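Member of s1p family of ribosomal proteins (Pyrococcus furiosus, PDB 5YH1) is probably an exonuclease acting on nucleic acid, and binds manganese in the DHH domain, the part of the longer protein present here. Local coordinates at residues A45-R50 against Y180-V185; A36-I41 against A207-P212. One frame throughout, in Å; residues are numbered along the deposited sequence.

Interaction 1: A45-R50 against Y180-V185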
# COMPACT_ATOMS: atom_id res chain seq x y z
N ALA A 45 1.29 -27.92 21.02
CA ALA A 45 0.53 -27.34 22.11
C ALA A 45 1.42 -27.04 23.32
O ALA A 45 1.25 -26.03 23.98
CB ALA A 45 -0.62 -28.25 22.51
N PHE A 46 2.37 -27.93 23.59
CA PHE A 46 3.37 -27.69 24.63
C PHE A 46 4.14 -26.39 24.38
O PHE A 46 4.27 -25.55 25.27
CB PHE A 46 4.35 -28.87 24.74
CG PHE A 46 5.55 -28.58 25.60
CD1 PHE A 46 5.49 -28.71 26.98
CD2 PHE A 46 6.74 -28.15 25.03
CE1 PHE A 46 6.60 -28.43 27.77
CE2 PHE A 46 7.85 -27.87 25.81
CZ PHE A 46 7.78 -28.00 27.18
N MSE A 47 4.66 -26.23 23.16
CA MSE A 47 5.46 -25.04 22.83
C MSE A 47 4.64 -23.78 22.93
O MSE A 47 5.12 -22.77 23.45
CB MSE A 47 6.06 -25.19 21.44
CG MSE A 47 7.27 -26.12 21.52
SE MSE A 47 7.97 -26.47 19.72
CE MSE A 47 8.87 -24.71 19.52
N ILE A 48 3.40 -23.82 22.47
CA ILE A 48 2.54 -22.64 22.51
C ILE A 48 2.21 -22.28 23.96
O ILE A 48 2.36 -21.11 24.36
CB ILE A 48 1.30 -22.81 21.61
CG1 ILE A 48 1.73 -22.77 20.14
CG2 ILE A 48 0.26 -21.73 21.87
CD1 ILE A 48 0.71 -23.29 19.16
N ARG A 49 1.80 -23.27 24.74
CA ARG A 49 1.46 -23.05 26.16
C ARG A 49 2.67 -22.52 26.95
O ARG A 49 2.52 -21.67 27.81
CB ARG A 49 0.95 -24.35 26.81
CG ARG A 49 -0.45 -24.77 26.38
CD ARG A 49 -0.74 -26.21 26.80
NE ARG A 49 -0.58 -26.40 28.25
CZ ARG A 49 -1.46 -26.02 29.16
NH1 ARG A 49 -2.60 -25.44 28.82
NH2 ARG A 49 -1.21 -26.23 30.44
N ARG A 50 3.86 -23.03 26.64
CA ARG A 50 5.06 -22.60 27.35
C ARG A 50 5.38 -21.13 27.08
O ARG A 50 5.66 -20.37 28.02
CB ARG A 50 6.26 -23.48 26.98
CG ARG A 50 7.35 -23.45 28.03
CD ARG A 50 8.55 -24.29 27.65
NE ARG A 50 9.45 -24.45 28.80
CZ ARG A 50 10.25 -23.50 29.29
NH1 ARG A 50 10.30 -22.29 28.72
NH2 ARG A 50 11.02 -23.75 30.35
N TYR A 180 14.35 -26.83 9.38
CA TYR A 180 14.34 -25.41 9.71
C TYR A 180 13.25 -25.02 10.70
O TYR A 180 13.17 -23.85 11.08
CB TYR A 180 14.21 -24.57 8.44
CG TYR A 180 15.33 -24.80 7.47
CD1 TYR A 180 16.48 -24.03 7.51
CD2 TYR A 180 15.24 -25.81 6.52
CE1 TYR A 180 17.52 -24.25 6.62
CE2 TYR A 180 16.28 -26.04 5.63
CZ TYR A 180 17.41 -25.25 5.68
OH TYR A 180 18.42 -25.48 4.79
N VAL A 181 12.41 -25.97 11.12
CA VAL A 181 11.35 -25.69 12.08
C VAL A 181 11.37 -26.69 13.23
O VAL A 181 11.87 -27.80 13.07
CB VAL A 181 9.95 -25.67 11.42
CG1 VAL A 181 9.91 -24.65 10.29
CG2 VAL A 181 9.54 -27.05 10.92
N ASP A 182 10.80 -26.30 14.36
CA ASP A 182 10.89 -27.07 15.60
C ASP A 182 9.81 -28.14 15.75
O ASP A 182 10.04 -29.19 16.35
CB ASP A 182 10.86 -26.11 16.79
CG ASP A 182 12.06 -25.17 16.80
OD1 ASP A 182 13.07 -25.54 17.43
OD2 ASP A 182 12.04 -24.10 16.14
N VAL A 183 8.61 -27.87 15.24
CA VAL A 183 7.60 -28.91 15.11
C VAL A 183 6.71 -28.62 13.91
O VAL A 183 6.27 -27.47 13.71
CB VAL A 183 6.76 -29.09 16.39
CG1 VAL A 183 5.92 -27.86 16.69
CG2 VAL A 183 5.86 -30.32 16.27
N HIS A 184 6.48 -29.65 13.11
CA HIS A 184 5.69 -29.55 11.90
C HIS A 184 4.54 -30.55 11.98
O HIS A 184 4.75 -31.76 11.94
CB HIS A 184 6.60 -29.81 10.70
CG HIS A 184 5.95 -29.56 9.38
ND1 HIS A 184 6.60 -29.78 8.19
CD2 HIS A 184 4.70 -29.15 9.06
CE1 HIS A 184 5.79 -29.49 7.18
NE2 HIS A 184 4.63 -29.11 7.69
N VAL A 185 3.32 -30.03 12.17
CA VAL A 185 2.10 -30.84 12.19
C VAL A 185 1.52 -30.82 10.79
O VAL A 185 1.07 -29.78 10.30
CB VAL A 185 1.07 -30.27 13.19
CG1 VAL A 185 -0.22 -31.08 13.14
CG2 VAL A 185 1.64 -30.25 14.60

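Interaction 2: A36-I41 against A207-P212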
# COMPACT_ATOMS: atom_id res chain seq x y z
N ALA A 36 -1.83 -40.81 14.62
CA ALA A 36 -0.43 -40.83 14.24
C ALA A 36 0.26 -39.45 14.45
O ALA A 36 1.46 -39.39 14.72
CB ALA A 36 -0.28 -41.31 12.79
N LEU A 37 -0.50 -38.36 14.33
CA LEU A 37 0.03 -36.99 14.51
C LEU A 37 0.03 -36.53 15.96
O LEU A 37 0.53 -35.44 16.26
CB LEU A 37 -0.80 -36.00 13.70
CG LEU A 37 -0.70 -36.08 12.18
CD1 LEU A 37 -1.72 -35.12 11.58
CD2 LEU A 37 0.71 -35.77 11.69
N LYS A 38 -0.53 -37.33 16.85
CA LYS A 38 -0.71 -36.92 18.25
C LYS A 38 0.56 -36.42 18.96
O LYS A 38 0.51 -35.40 19.64
CB LYS A 38 -1.31 -38.07 19.05
CG LYS A 38 -1.92 -37.68 20.37
CD LYS A 38 -2.79 -38.83 20.83
CE LYS A 38 -3.39 -38.61 22.19
NZ LYS A 38 -4.64 -39.41 22.30
N PRO A 39 1.69 -37.14 18.82
CA PRO A 39 2.90 -36.64 19.47
C PRO A 39 3.31 -35.22 19.02
O PRO A 39 3.69 -34.39 19.84
CB PRO A 39 3.97 -37.67 19.08
CG PRO A 39 3.20 -38.91 18.74
CD PRO A 39 1.94 -38.40 18.10
N LYS A 40 3.22 -34.94 17.72
CA LYS A 40 3.55 -33.61 17.21
C LYS A 40 2.48 -32.58 17.55
O LYS A 40 2.80 -31.43 17.84
CB LYS A 40 3.80 -33.67 15.71
CG LYS A 40 4.87 -34.69 15.35
CD LYS A 40 5.63 -34.32 14.10
CE LYS A 40 5.75 -35.50 13.14
NZ LYS A 40 6.49 -35.11 11.91
N ILE A 41 1.23 -33.00 17.55
CA ILE A 41 0.14 -32.14 18.02
C ILE A 41 0.37 -31.71 19.47
O ILE A 41 0.20 -30.53 19.81
CB ILE A 41 -1.23 -32.83 17.86
CG1 ILE A 41 -1.64 -32.78 16.38
CG2 ILE A 41 -2.28 -32.17 18.73
CD1 ILE A 41 -2.88 -33.58 16.04
N ALA A 207 -5.68 -26.52 19.19
CA ALA A 207 -6.28 -25.55 20.11
C ALA A 207 -6.89 -26.22 21.35
O ALA A 207 -6.80 -25.68 22.45
CB ALA A 207 -7.32 -24.71 19.41
N ARG A 208 -7.50 -27.38 21.16
CA ARG A 208 -8.09 -28.13 22.28
C ARG A 208 -7.00 -28.60 23.26
O ARG A 208 -7.22 -28.58 24.47
CB ARG A 208 -8.91 -29.33 21.77
CG ARG A 208 -10.18 -28.93 21.03
CD ARG A 208 -10.91 -30.13 20.43
NE ARG A 208 -11.16 -31.15 21.45
CZ ARG A 208 -10.43 -32.25 21.64
NH1 ARG A 208 -9.41 -32.56 20.85
NH2 ARG A 208 -10.74 -33.06 22.63
N TYR A 209 -5.84 -29.00 22.75
CA TYR A 209 -4.71 -29.34 23.61
C TYR A 209 -4.12 -28.11 24.31
O TYR A 209 -3.68 -28.20 25.45
CB TYR A 209 -3.63 -30.09 22.84
CG TYR A 209 -4.00 -31.53 22.55
CD1 TYR A 209 -4.86 -31.85 21.51
CD2 TYR A 209 -3.50 -32.57 23.32
CE1 TYR A 209 -5.19 -33.15 21.23
CE2 TYR A 209 -3.83 -33.89 23.05
CZ TYR A 209 -4.69 -34.17 22.00
OH TYR A 209 -5.05 -35.47 21.70
N ILE A 210 -4.11 -26.97 23.62
CA ILE A 210 -3.62 -25.74 24.23
C ILE A 210 -4.52 -25.35 25.39
O ILE A 210 -4.03 -25.01 26.46
CB ILE A 210 -3.54 -24.57 23.22
CG1 ILE A 210 -2.41 -24.83 22.22
CG2 ILE A 210 -3.30 -23.25 23.93
CD1 ILE A 210 -2.51 -24.03 20.95
N ASN A 211 -5.84 -25.38 25.16
CA ASN A 211 -6.80 -24.92 26.16
C ASN A 211 -8.12 -25.70 26.07
O ASN A 211 -9.06 -25.28 25.40
CB ASN A 211 -7.05 -23.41 25.98
CG ASN A 211 -7.89 -22.83 27.10
OD1 ASN A 211 -8.33 -23.54 28.00
ND2 ASN A 211 -8.12 -21.53 27.04
N PRO A 212 -8.20 -26.84 26.78
CA PRO A 212 -9.41 -27.67 26.70
C PRO A 212 -10.73 -26.95 26.99
O PRO A 212 -11.76 -27.37 26.50
CB PRO A 212 -9.14 -28.79 27.72
CG PRO A 212 -7.66 -28.91 27.75
CD PRO A 212 -7.15 -27.49 27.58

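Interaction 1: A45-R50 against Y180-V185
M47, modelled as selenomethionine, reaches from helix 32-53 to the start of strand 183-185 and is the one residue of 45-50 that takes part, a compact example of a long, flexible side chain packing a helix on a sheet edge. The apolar part has two touches. The selenium passes alongside V183, whose side chain runs in the opposite direction, with SE of M47 3.9 Å from CG1 of V183. Beyond it the side chains of M47 and D182 cross at about a right angle, with CE of M47 3.7 Å from CB of D182. A bend at the last torsion (chi3 76°) turns that methyl off the line of the chain and onto the aspartate's methylene.

The polar part belongs to partners outside the pair of segments. OD2 of D182 forms a salt bridge with K152 and accepts a hydrogen bond from the backbone N of I158, while the backbone O of D182 takes one from K43 of the same helix as M47. The aspartate therefore divides its labour: its carboxylate is tied to the neighbouring strand and helix, its CB serves as an apolar surface. With 110 Å² buried and apolar packing joining the side chains, the chemistry implies a fit of shape rather than a directional bond.

Interaction 2: A36-I41 against A207-P212
Y209 projects from the last turn of helix 199-210 toward helix 32-53, where I41 and K38 meet different parts of it: one lies over the ring, the other lies at the hydroxyl. Both cross the tyrosine at about a right angle, which illustrates how one aromatic side chain can take a methyl on its face and an aliphatic lysine chain at its hydroxyl.

I41 supplies the face contact. Its CG2 branch sits above the ring in a CH-pi contact, 4.2 Å from the Y209 centroid and 26° off the normal. The methyl is displaced toward the rim, so its closest ring atom is CD1 of Y209, 3.8 Å from CG2 of I41.

K38 approaches the far end of the tyrosine with an extended chain. Having CG anti to the backbone N (chi1 -162°) sends the methylenes across the hydroxyl, and CE of K38 comes to 3.6 Å from OH of Y209. The ammonium group is directed elsewhere, in a salt bridge to D24, and the phenol makes a weak hydrogen bond to the carbonyl O of G26. With K38 shortened to an alanine, the phenol end of Y209 is likely to lose its aliphatic cover and D24 its salt-bridge mate.

The two helices thus meet through side chains, with the CA atoms of I41 and Y209 7.9 Å apart and 149 Å² buried. Further along helix 32-53 the tyrosine also packs on M42 and A45, while I41 touches V206 about one turn before Y209. A207 rests on helix 66-86, and I210 touches both that helix and 32-53, which places helix 199-210 between 32-53 and 66-86 within the DHH domain.

Helix 32-53 is common to both contacts: its 45-50 part packs on strand 183-185 in interaction 1, and its 36-41 part on helix 199-210 in interaction 2, with centres 10 Å apart. The strand and the second helix follow each other in the chain, so one helix binds two successive elements. Cross-links join the contacts directly: NH1 of R49 makes a probable hydrogen bond of 2.8 Å to O of I210, and CG2 of V183 packs 3.6 Å from O of K40. Interaction 1 lies away from the manganese site, whereas in interaction 2 the I41 side chain is about 11 Å from that of the manganese ligand H163.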